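PDB 2JHN: 3-methyladenine dna-glycosylase from Archaeoglobus fulgidus, which belongs to the HhH-GPD superfamily of base excision DNA repair proteins and joins that helical region to a TATA-box-binding-protein-like domain. Local coordinates for residues A[145-150]-A[176-181]; A[165-170]-A[186-191]. The protein carries 1 engineered substitution. All coordinates share one frame; numbering follows the deposited sequence.

Contacts 1 and 2 share helix 164-177 but use it with different chemistry, their centres lying about 11 Å apart. Contact 1 joins the helix's C-terminal end to the end of helix 133-147 and is the more polar and more solvent-accessible meeting, occupied by a mercury-bound cysteine, an arginine and a bridging water. Contact 2 sets the N-terminal half of helix 164-177 against helix 182-192 mainly through aliphatic side chains, with no hydrogen bond between the segments, reaching from an exposed leucine into buried isoleucines. Side-chain packing connects the two contacts, for example where Phe147 CE1 lies 3.5 Å from Ala170 CB and where Leu180 CD2 lies 3.6 Å from Ile188 CD1.

Contact 1 of 2, residues A[145-150]-A[176-181]. With MBO (mercuribenzoic acid), chain C.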
loop_
_atom_site.group_PDB
_atom_site.type_symbol
_atom_site.label_atom_id
_atom_site.label_comp_id
_atom_site.label_asym_id
_atom_site.label_seq_id
_atom_site.Cartn_x
_atom_site.Cartn_y
_atom_site.Cartn_z
ATOM N N GLY A 145 1.854 -16.260 -7.051
ATOM C CA GLY A 145 1.532 -17.695 -7.091
ATOM C C GLY A 145 2.725 -18.466 -7.639
ATOM O O GLY A 145 3.131 -19.508 -7.090
ATOM N N ARG A 146 3.329 -17.938 -8.691
ATOM C CA ARG A 146 4.393 -18.686 -9.367
ATOM C C ARG A 146 5.800 -18.439 -8.815
ATOM O O ARG A 146 6.653 -19.346 -8.807
ATOM C CB ARG A 146 4.346 -18.420 -10.864
ATOM C CG ARG A 146 5.393 -19.241 -11.653
ATOM C CD ARG A 146 5.024 -19.281 -13.116
ATOM N NE ARG A 146 3.806 -20.056 -13.306
ATOM C CZ ARG A 146 3.043 -20.014 -14.395
ATOM N NH1 ARG A 146 3.377 -19.243 -15.434
ATOM N NH2 ARG A 146 1.946 -20.768 -14.448
ATOM N N PHE A 147 6.057 -17.202 -8.385
ATOM C CA PHE A 147 7.412 -16.780 -8.052
ATOM C C PHE A 147 7.585 -16.344 -6.592
ATOM O O PHE A 147 8.707 -16.143 -6.113
ATOM C CB PHE A 147 7.880 -15.694 -9.042
ATOM C CG PHE A 147 7.852 -16.133 -10.501
ATOM C CD1 PHE A 147 8.693 -17.164 -10.959
ATOM C CD2 PHE A 147 6.987 -15.524 -11.413
ATOM C CE1 PHE A 147 8.666 -17.567 -12.322
ATOM C CE2 PHE A 147 6.945 -15.917 -12.753
ATOM C CZ PHE A 147 7.789 -16.951 -13.205
ATOM N N GLY A 148 6.476 -16.196 -5.871
ATOM C CA GLY A 148 6.543 -15.779 -4.480
ATOM C C GLY A 148 6.870 -16.896 -3.518
ATOM O O GLY A 148 6.763 -18.081 -3.854
ATOM N N ASP A 149 7.275 -16.525 -2.311
ATOM C CA ASP A 149 7.481 -17.492 -1.244
ATOM C C ASP A 149 6.151 -18.070 -0.776
ATOM O O ASP A 149 5.116 -17.414 -0.853
ATOM C CB ASP A 149 8.209 -16.851 -0.067
ATOM C CG ASP A 149 9.698 -16.730 -0.306
ATOM O OD1 ASP A 149 10.364 -17.776 -0.537
ATOM O OD2 ASP A 149 10.206 -15.588 -0.255
ATOM N N GLU A 150 6.199 -19.308 -0.291
ATOM C CA GLU A 150 5.042 -19.983 0.283
ATOM C C GLU A 150 5.486 -20.629 1.591
ATOM O O GLU A 150 6.518 -21.319 1.632
ATOM C CB GLU A 150 4.506 -21.031 -0.696
ATOM C CG GLU A 150 3.010 -21.326 -0.585
ATOM C CD GLU A 150 2.515 -22.311 -1.652
ATOM O OE1 GLU A 150 3.095 -22.339 -2.771
ATOM O OE2 GLU A 150 1.537 -23.052 -1.371
ATOM N N ARG A 176 6.168 -12.031 -18.442
ATOM C CA ARG A 176 5.242 -11.905 -19.580
ATOM C C ARG A 176 4.247 -13.050 -19.578
ATOM O O ARG A 176 3.078 -12.854 -19.877
ATOM C CB ARG A 176 5.963 -11.862 -20.940
ATOM C CG ARG A 176 6.900 -10.671 -21.138
ATOM C CD ARG A 176 7.476 -10.666 -22.541
ATOM N NE ARG A 176 6.412 -10.472 -23.518
ATOM C CZ ARG A 176 6.528 -10.747 -24.817
ATOM N NH1 ARG A 176 7.662 -11.252 -25.306
ATOM N NH2 ARG A 176 5.496 -10.529 -25.627
ATOM N N GLU A 177 4.724 -14.247 -19.244
ATOM C CA GLU A 177 3.868 -15.426 -19.150
ATOM C C GLU A 177 2.736 -15.253 -18.144
ATOM O O GLU A 177 1.623 -15.714 -18.367
ATOM C CB GLU A 177 4.702 -16.662 -18.832
ATOM C CG GLU A 177 5.571 -17.079 -20.018
ATOM C CD GLU A 177 6.532 -18.242 -19.721
ATOM O OE1 GLU A 177 6.528 -18.829 -18.593
ATOM O OE2 GLU A 177 7.304 -18.559 -20.654
ATOM N N CYS A 178 3.014 -14.537 -17.057
ATOM C CA CYS A 178 2.017 -14.315 -16.016
ATOM C C CYS A 178 1.021 -13.201 -16.414
ATOM O O CYS A 178 0.024 -12.986 -15.726
ATOM C CB CYS A 178 2.707 -13.979 -14.683
ATOM S SG CYS A 178 3.598 -15.375 -13.871
ATOM N N GLY A 179 1.287 -12.518 -17.523
ATOM C CA GLY A 179 0.368 -11.500 -18.067
ATOM C C GLY A 179 0.934 -10.102 -18.285
ATOM O O GLY A 179 0.268 -9.239 -18.869
ATOM N N LEU A 180 2.150 -9.859 -17.808
ATOM C CA LEU A 180 2.786 -8.538 -17.936
ATOM C C LEU A 180 3.250 -8.222 -19.352
ATOM O O LEU A 180 3.832 -9.073 -20.034
ATOM C CB LEU A 180 3.972 -8.382 -16.964
ATOM C CG LEU A 180 3.738 -8.003 -15.497
ATOM C CD1 LEU A 180 3.043 -9.113 -14.754
ATOM C CD2 LEU A 180 5.078 -7.715 -14.844
ATOM N N SER A 181 2.990 -6.989 -19.778
ATOM C CA SER A 181 3.496 -6.454 -21.031
ATOM C C SER A 181 5.005 -6.568 -21.028
ATOM O O SER A 181 5.630 -6.579 -19.969
ATOM C CB SER A 181 3.093 -4.979 -21.193
ATOM O OG SER A 181 4.042 -4.101 -20.593
HETATM HG HG MBO C . 1.832 -16.778 -13.290
HETATM C CE1 MBO C . 0.140 -18.160 -12.651
HETATM C CE2 MBO C . -0.765 -18.601 -13.607
HETATM C CE3 MBO C . -1.788 -19.446 -13.202
HETATM C CE4 MBO C . -1.901 -19.820 -11.865
HETATM C CE5 MBO C . -0.980 -19.376 -10.918
HETATM C CE6 MBO C . 0.054 -18.535 -11.314
HETATM C CZ MBO C . -3.018 -20.722 -11.442
HETATM O OZ1 MBO C . -3.034 -21.160 -10.282
HETATM O OZ2 MBO C . -3.917 -20.994 -12.260
HETATM O O HOH W 1 6.080 -17.780 -15.940
#
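Arg146 and Cys178 bring two helix ends together, their CA atoms 8.3 Å apart where the last turn of helix 133-147 faces the turn that follows helix 164-177. That turn is a Schellman motif: Gly179 takes a positive phi of 124°, a conformation that calls for glycine, and its N bonds back to Arg176 O. Just before Gly179, Cys178, its CB directed toward 145-150, binds mercuribenzoic acid, with Cys178 SG 2.3 Å from the mercury atom. Lys142 completes the pocket for this ligand. On the protein side Cys178 SG lies 3.6 Å from Phe147 CE2, oblique to the ring, a sulfur-aromatic contact. Arg146 reaches across from the same helix turn as Phe147. With CG anti to the backbone N (chi1 -177°) and a bend at chi3 (-68°), its chain passes CG over the centre of the Phe147 ring and swings the guanidinium beside the ligand. The mercury lies above one guanidinium face, displaced toward the rim, and Arg146 NH2 lies 3.6 Å from ligand atom CE2. Glu177 is too far for a salt bridge, OE1 being 4.5 Å from Arg146 NH1 and well out of the guanidinium plane. A water lying in that plane closes the gap instead, accepting from Arg146 NH1 at 3.1 Å and donating to Glu177 OE1 at 2.9 Å.

Contact 2 of 2, residues A[165-170]-A[186-191]; sequences EAILKA and ELIVEI
A pair of consecutive helices in the HhH-GPD region, 164-177 and 182-192, folds back on itself through a short connection, and this contact is part of the seam between them. The segments run at 136° to each other, closer to antiparallel than parallel, with their axes 9.2 Å apart at closest approach. Leu168 and Val189 mark the register, their CA atoms 6.0 Å apart. Deeper in the seam, Ile167 points toward the partner helix and does its touching with the short branch: CG2, anti to the backbone N while CG1 lies beside it (chi1 -67°), meets CG2 of Ile188 at 3.9 Å. The same Ile167 methyl lies 4.3 Å from Val189 CG2, so one group touches two successive residues of the opposing helix. Nearer the surface, Leu168 lays its CD2 branch across Val189, 3.7 Å from the backbone O and 4.1 Å from the CG1 methyl of that residue. Val189 therefore presents a different methyl to each neighbour, CG2 to Ile167 and CG1 to Leu168. Helix 118-127 covers the buried side, with Phe119 on Ile167 and both Ile126 and Ile127 on Ile188, while Leu175 packs against Ile167, Ile188 and Val189. No hydrogen bond or ion pair crosses between the segments. Their hold on each other probably rests mainly on van der Waals fit, including Leu168 CD2 against the Val189 carbonyl, and on withdrawing the aliphatic groups from water, an effect that should be stronger at the buried isoleucines than at the exposed Leu168.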
loop_
_atom_site.group_PDB
_atom_site.type_symbol
_atom_site.label_atom_id
_atom_site.label_comp_id
_atom_site.label_asym_id
_atom_site.label_seq_id
_atom_site.Cartn_x
_atom_site.Cartn_y
_atom_site.Cartn_z
ATOM N N GLU A 165 15.709 -11.654 -6.139
ATOM C CA GLU A 165 16.325 -12.893 -6.674
ATOM C C GLU A 165 15.385 -13.770 -7.495
ATOM O O GLU A 165 15.759 -14.242 -8.568
ATOM C CB GLU A 165 16.927 -13.706 -5.518
ATOM C CG GLU A 165 18.154 -13.063 -4.899
ATOM C CD GLU A 165 17.857 -12.174 -3.679
ATOM O OE1 GLU A 165 16.682 -11.772 -3.436
ATOM O OE2 GLU A 165 18.825 -11.874 -2.946
ATOM N N ALA A 166 14.164 -13.963 -6.981
ATOM C CA ALA A 166 13.117 -14.758 -7.618
ATOM C C ALA A 166 12.675 -14.135 -8.937
ATOM O O ALA A 166 12.423 -14.842 -9.908
ATOM C CB ALA A 166 11.917 -14.921 -6.667
ATOM N N ILE A 167 12.593 -12.802 -8.959
ATOM C CA ILE A 167 12.276 -12.037 -10.171
ATOM C C ILE A 167 13.352 -12.136 -11.261
ATOM O O ILE A 167 13.042 -12.293 -12.452
ATOM C CB ILE A 167 11.968 -10.546 -9.818
ATOM C CG1 ILE A 167 10.662 -10.481 -9.016
ATOM C CG2 ILE A 167 11.897 -9.661 -11.081
ATOM C CD1 ILE A 167 9.420 -11.065 -9.750
ATOM N N LEU A 168 14.609 -12.044 -10.844
ATOM C CA LEU A 168 15.713 -12.177 -11.783
ATOM C C LEU A 168 15.672 -13.562 -12.444
ATOM O O LEU A 168 15.857 -13.683 -13.662
ATOM C CB LEU A 168 17.052 -11.901 -11.076
ATOM C CG LEU A 168 17.287 -10.427 -10.673
ATOM C CD1 LEU A 168 18.613 -10.297 -9.953
ATOM C CD2 LEU A 168 17.224 -9.467 -11.872
ATOM N N LYS A 169 15.369 -14.582 -11.646
ATOM C CA LYS A 169 15.178 -15.951 -12.140
ATOM C C LYS A 169 13.962 -16.082 -13.064
ATOM O O LYS A 169 14.058 -16.686 -14.127
ATOM C CB LYS A 169 15.118 -16.963 -10.983
ATOM C CG LYS A 169 14.846 -18.436 -11.438
ATOM C CD LYS A 169 15.918 -18.971 -12.437
ATOM C CE LYS A 169 15.472 -20.304 -13.085
ATOM N NZ LYS A 169 16.167 -20.618 -14.373
ATOM N N ALA A 170 12.826 -15.500 -12.683
ATOM C CA ALA A 170 11.639 -15.480 -13.546
ATOM C C ALA A 170 11.974 -14.873 -14.901
ATOM O O ALA A 170 11.520 -15.363 -15.936
ATOM C CB ALA A 170 10.470 -14.672 -12.863
ATOM N N GLU A 186 10.305 -5.930 -18.434
ATOM C CA GLU A 186 11.642 -5.404 -18.589
ATOM C C GLU A 186 12.059 -4.430 -17.476
ATOM O O GLU A 186 13.158 -4.509 -16.955
ATOM C CB GLU A 186 11.747 -4.718 -19.952
ATOM C CG GLU A 186 11.905 -5.696 -21.087
ATOM C CD GLU A 186 12.260 -5.024 -22.400
ATOM O OE1 GLU A 186 11.954 -3.815 -22.557
ATOM O OE2 GLU A 186 12.836 -5.714 -23.272
ATOM N N LEU A 187 11.154 -3.524 -17.114
ATOM C CA LEU A 187 11.444 -2.528 -16.088
ATOM C C LEU A 187 11.557 -3.170 -14.682
ATOM O O LEU A 187 12.454 -2.829 -13.909
ATOM C CB LEU A 187 10.388 -1.426 -16.136
ATOM C CG LEU A 187 10.575 -0.181 -15.261
ATOM C CD1 LEU A 187 11.959 0.449 -15.467
ATOM C CD2 LEU A 187 9.443 0.814 -15.521
ATOM N N ILE A 188 10.654 -4.096 -14.369
ATOM C CA ILE A 188 10.688 -4.804 -13.082
ATOM C C ILE A 188 11.999 -5.590 -12.934
ATOM O O ILE A 188 12.661 -5.531 -11.903
ATOM C CB ILE A 188 9.413 -5.661 -12.867
ATOM C CG1 ILE A 188 8.200 -4.717 -12.703
ATOM C CG2 ILE A 188 9.596 -6.615 -11.652
ATOM C CD1 ILE A 188 6.857 -5.391 -12.703
ATOM N N VAL A 189 12.406 -6.292 -13.992
ATOM C CA VAL A 189 13.687 -6.996 -13.951
ATOM C C VAL A 189 14.837 -5.994 -13.713
ATOM O O VAL A 189 15.715 -6.219 -12.883
ATOM C CB VAL A 189 13.886 -7.881 -15.211
ATOM C CG1 VAL A 189 15.332 -8.404 -15.294
ATOM C CG2 VAL A 189 12.889 -9.045 -15.204
ATOM N N GLU A 190 14.783 -4.854 -14.394
ATOM C CA GLU A 190 15.758 -3.773 -14.211
ATOM C C GLU A 190 15.885 -3.325 -12.734
ATOM O O GLU A 190 16.982 -3.252 -12.166
ATOM C CB GLU A 190 15.378 -2.591 -15.115
ATOM C CG GLU A 190 16.498 -1.593 -15.359
ATOM C CD GLU A 190 16.089 -0.395 -16.250
ATOM O OE1 GLU A 190 15.149 -0.504 -17.079
ATOM O OE2 GLU A 190 16.756 0.659 -16.131
ATOM N N ILE A 191 14.739 -3.074 -12.111
ATOM C CA ILE A 191 14.686 -2.693 -10.711
ATOM C C ILE A 191 15.231 -3.811 -9.808
ATOM O O ILE A 191 15.945 -3.545 -8.830
ATOM C CB ILE A 191 13.235 -2.276 -10.315
ATOM C CG1 ILE A 191 12.769 -1.023 -11.115
ATOM C CG2 ILE A 191 13.103 -2.132 -8.802
ATOM C CD1 ILE A 191 13.450 0.265 -10.716
#